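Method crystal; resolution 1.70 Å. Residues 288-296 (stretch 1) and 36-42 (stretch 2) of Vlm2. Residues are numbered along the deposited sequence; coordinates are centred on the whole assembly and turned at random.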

# COMPACT_ATOMS: atom_id res chain seq x y z
N LEU A 288 2.67 -13.22 10.88
CA LEU A 288 3.22 -13.99 9.78
C LEU A 288 4.34 -13.24 9.06
O LEU A 288 5.33 -13.86 8.63
CB LEU A 288 2.09 -14.39 8.82
CG LEU A 288 1.20 -15.48 9.40
CD1 LEU A 288 -0.13 -15.60 8.68
CD2 LEU A 288 1.92 -16.81 9.37
N LEU A 289 4.20 -11.92 8.87
CA LEU A 289 5.32 -11.15 8.34
C LEU A 289 6.52 -11.23 9.27
O LEU A 289 7.67 -11.38 8.82
CB LEU A 289 4.95 -9.67 8.15
CG LEU A 289 4.60 -9.17 6.77
CD1 LEU A 289 3.31 -9.84 6.33
CD2 LEU A 289 4.44 -7.65 6.79
N ASP A 290 6.27 -11.13 10.57
CA ASP A 290 7.36 -11.26 11.53
C ASP A 290 8.04 -12.61 11.38
O ASP A 290 9.28 -12.70 11.35
CB ASP A 290 6.84 -11.14 12.97
CG ASP A 290 6.58 -9.71 13.40
OD1 ASP A 290 7.06 -8.75 12.78
OD2 ASP A 290 5.87 -9.56 14.44
N ARG A 291 7.25 -13.68 11.28
CA ARG A 291 7.81 -15.03 11.25
C ARG A 291 8.61 -15.27 9.97
O ARG A 291 9.69 -15.88 10.02
CB ARG A 291 6.69 -16.06 11.35
CG ARG A 291 7.17 -17.51 11.25
CD ARG A 291 5.98 -18.49 11.29
NE ARG A 291 5.00 -18.10 12.31
CZ ARG A 291 3.76 -18.58 12.37
NH1 ARG A 291 3.33 -19.47 11.48
NH2 ARG A 291 2.94 -18.15 13.32
N HIS A 292 8.07 -14.84 8.83
CA HIS A 292 8.66 -15.15 7.54
C HIS A 292 9.73 -14.16 7.11
O HIS A 292 10.65 -14.56 6.38
CB HIS A 292 7.58 -15.25 6.47
CG HIS A 292 6.75 -16.47 6.59
ND1 HIS A 292 7.11 -17.67 6.03
CD2 HIS A 292 5.58 -16.69 7.23
CE1 HIS A 292 6.19 -18.58 6.30
NE2 HIS A 292 5.25 -18.01 7.03
N CYS A 293 9.63 -12.90 7.53
CA CYS A 293 10.50 -11.84 7.02
C CYS A 293 11.23 -11.06 8.09
O CYS A 293 12.22 -10.40 7.76
CB CYS A 293 9.69 -10.86 6.17
SG CYS A 293 9.01 -11.63 4.68
N GLY A 294 10.78 -11.08 9.34
CA GLY A 294 11.36 -10.26 10.38
C GLY A 294 12.40 -10.99 11.19
O GLY A 294 12.84 -12.10 10.87
N LEU A 295 12.80 -10.36 12.26
CA LEU A 295 13.79 -10.92 13.16
C LEU A 295 13.10 -11.92 14.08
O LEU A 295 12.06 -11.60 14.67
CB LEU A 295 14.41 -9.79 13.98
CG LEU A 295 15.64 -10.03 14.84
CD1 LEU A 295 16.81 -10.41 13.99
CD2 LEU A 295 15.91 -8.75 15.60
N PRO A 296 13.61 -13.16 14.19
CA PRO A 296 13.00 -14.12 15.12
C PRO A 296 12.80 -13.58 16.54
O PRO A 296 13.66 -12.87 17.07
CB PRO A 296 13.99 -15.29 15.13
CG PRO A 296 15.21 -14.81 14.37
CD PRO A 296 14.72 -13.75 13.44
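Stretch 2, residues 36-42: GDGPGIV

The end of a helix is a common place for a distant loop to pack, because the chain there stops presenting a regular surface and exposes backbone as well as side chains. Vlm2 offers a compact example, in which residues 36-42 lie along the last turn of a helix and the segment that follows it. The two stretches are at least 248 residues apart wherever they touch, and they run in opposite senses through the contact: as stretch 1 advances from Leu289 to Leu295, its partners step back from Ile41 through Pro39 to Gly38 and Asp37. No hydrogen bond joins them, and the 197 Å² they bury together, both sides summed, rests on van der Waals packing.

Within the helix, Leu288, Asp290, Arg291 and His292 stay out of reach of stretch 2. Leu289 points toward it, with CD2 4.5 Å from CD1 of Ile41. Both residues are buried, and Ile41 belongs to the strand that begins at Gly40, so this loose apolar contact sets helix against strand. Gly40 itself takes no part.

The contact changes character at Cys293. Its CA-to-CB bond points sideways and its CB stays 6.2 Å from CG of Pro39, yet its carbonyl O lies 3.7 Å from CG of Pro39, so that the proline ring packs on backbone. The helix closes here: Cys293 N bonds to Leu289 O at 2.8 Å, and Gly294 N to Asp290 O at 3.0 Å. Gly294 is then the first residue to leave helical angles, with phi/psi of -95/-170°. Its CA is 4.1 Å from CG of Pro39, extending the seat of the ring; a CB on this residue would be crowded by the O of Asp290, 3.1 Å away.

Leu295, in loop conformation, gives the largest covered area of stretch 1 and spans three partners. Its N approaches CD of Pro39 at 3.9 Å, and its CB lies 4.3 Å from the same CD. Farther out, CD2 of Leu295 reaches N of Gly38 at 3.9 Å and CB of Asp37 at 4.0 Å. The backbones come nearest here, with CA of Leu295 5.1 Å from CA of Gly38. Gly38 has a positive phi of 119° and a psi of 176°, angles that by themselves call for glycine; a CB would also lie a tight 3.5 Å from CB of Leu295. Beyond this point Pro296 and Gly36 make no contact.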

# COMPACT_ATOMS: atom_id res chain seq x y z
N GLY A 36 12.27 -1.53 17.17
CA GLY A 36 13.63 -1.01 17.26
C GLY A 36 14.64 -1.89 16.54
O GLY A 36 15.47 -1.39 15.78
N ASP A 37 14.59 -3.19 16.79
CA ASP A 37 15.54 -4.12 16.20
C ASP A 37 14.88 -4.89 15.06
O ASP A 37 13.69 -5.21 15.11
CB ASP A 37 16.08 -5.10 17.24
CG ASP A 37 17.11 -4.47 18.15
OD1 ASP A 37 17.74 -3.47 17.76
OD2 ASP A 37 17.30 -5.00 19.27
N GLY A 38 15.67 -5.21 14.04
CA GLY A 38 15.20 -6.01 12.94
C GLY A 38 15.28 -5.25 11.63
O GLY A 38 15.62 -4.07 11.59
N PRO A 39 14.94 -5.93 10.53
CA PRO A 39 14.99 -5.28 9.22
C PRO A 39 13.93 -4.20 9.08
O PRO A 39 12.95 -4.15 9.83
CB PRO A 39 14.70 -6.41 8.25
CG PRO A 39 14.01 -7.43 9.05
CD PRO A 39 14.49 -7.32 10.44
N GLY A 40 14.14 -3.37 8.11
CA GLY A 40 13.19 -2.32 7.79
C GLY A 40 12.22 -2.72 6.71
O GLY A 40 12.38 -3.73 6.02
N ILE A 41 11.17 -1.91 6.56
CA ILE A 41 10.26 -2.01 5.43
C ILE A 41 9.90 -0.61 4.98
O ILE A 41 9.59 0.26 5.81
CB ILE A 41 8.92 -2.75 5.72
CG1 ILE A 41 9.13 -4.09 6.40
CG2 ILE A 41 8.15 -2.90 4.40
CD1 ILE A 41 7.77 -4.65 6.96
N VAL A 42 9.92 -0.41 3.66
CA VAL A 42 9.36 0.78 3.03
C VAL A 42 8.16 0.32 2.22
O VAL A 42 8.30 -0.44 1.25
CB VAL A 42 10.37 1.49 2.11
CG1 VAL A 42 9.70 2.69 1.47
CG2 VAL A 42 11.62 1.91 2.88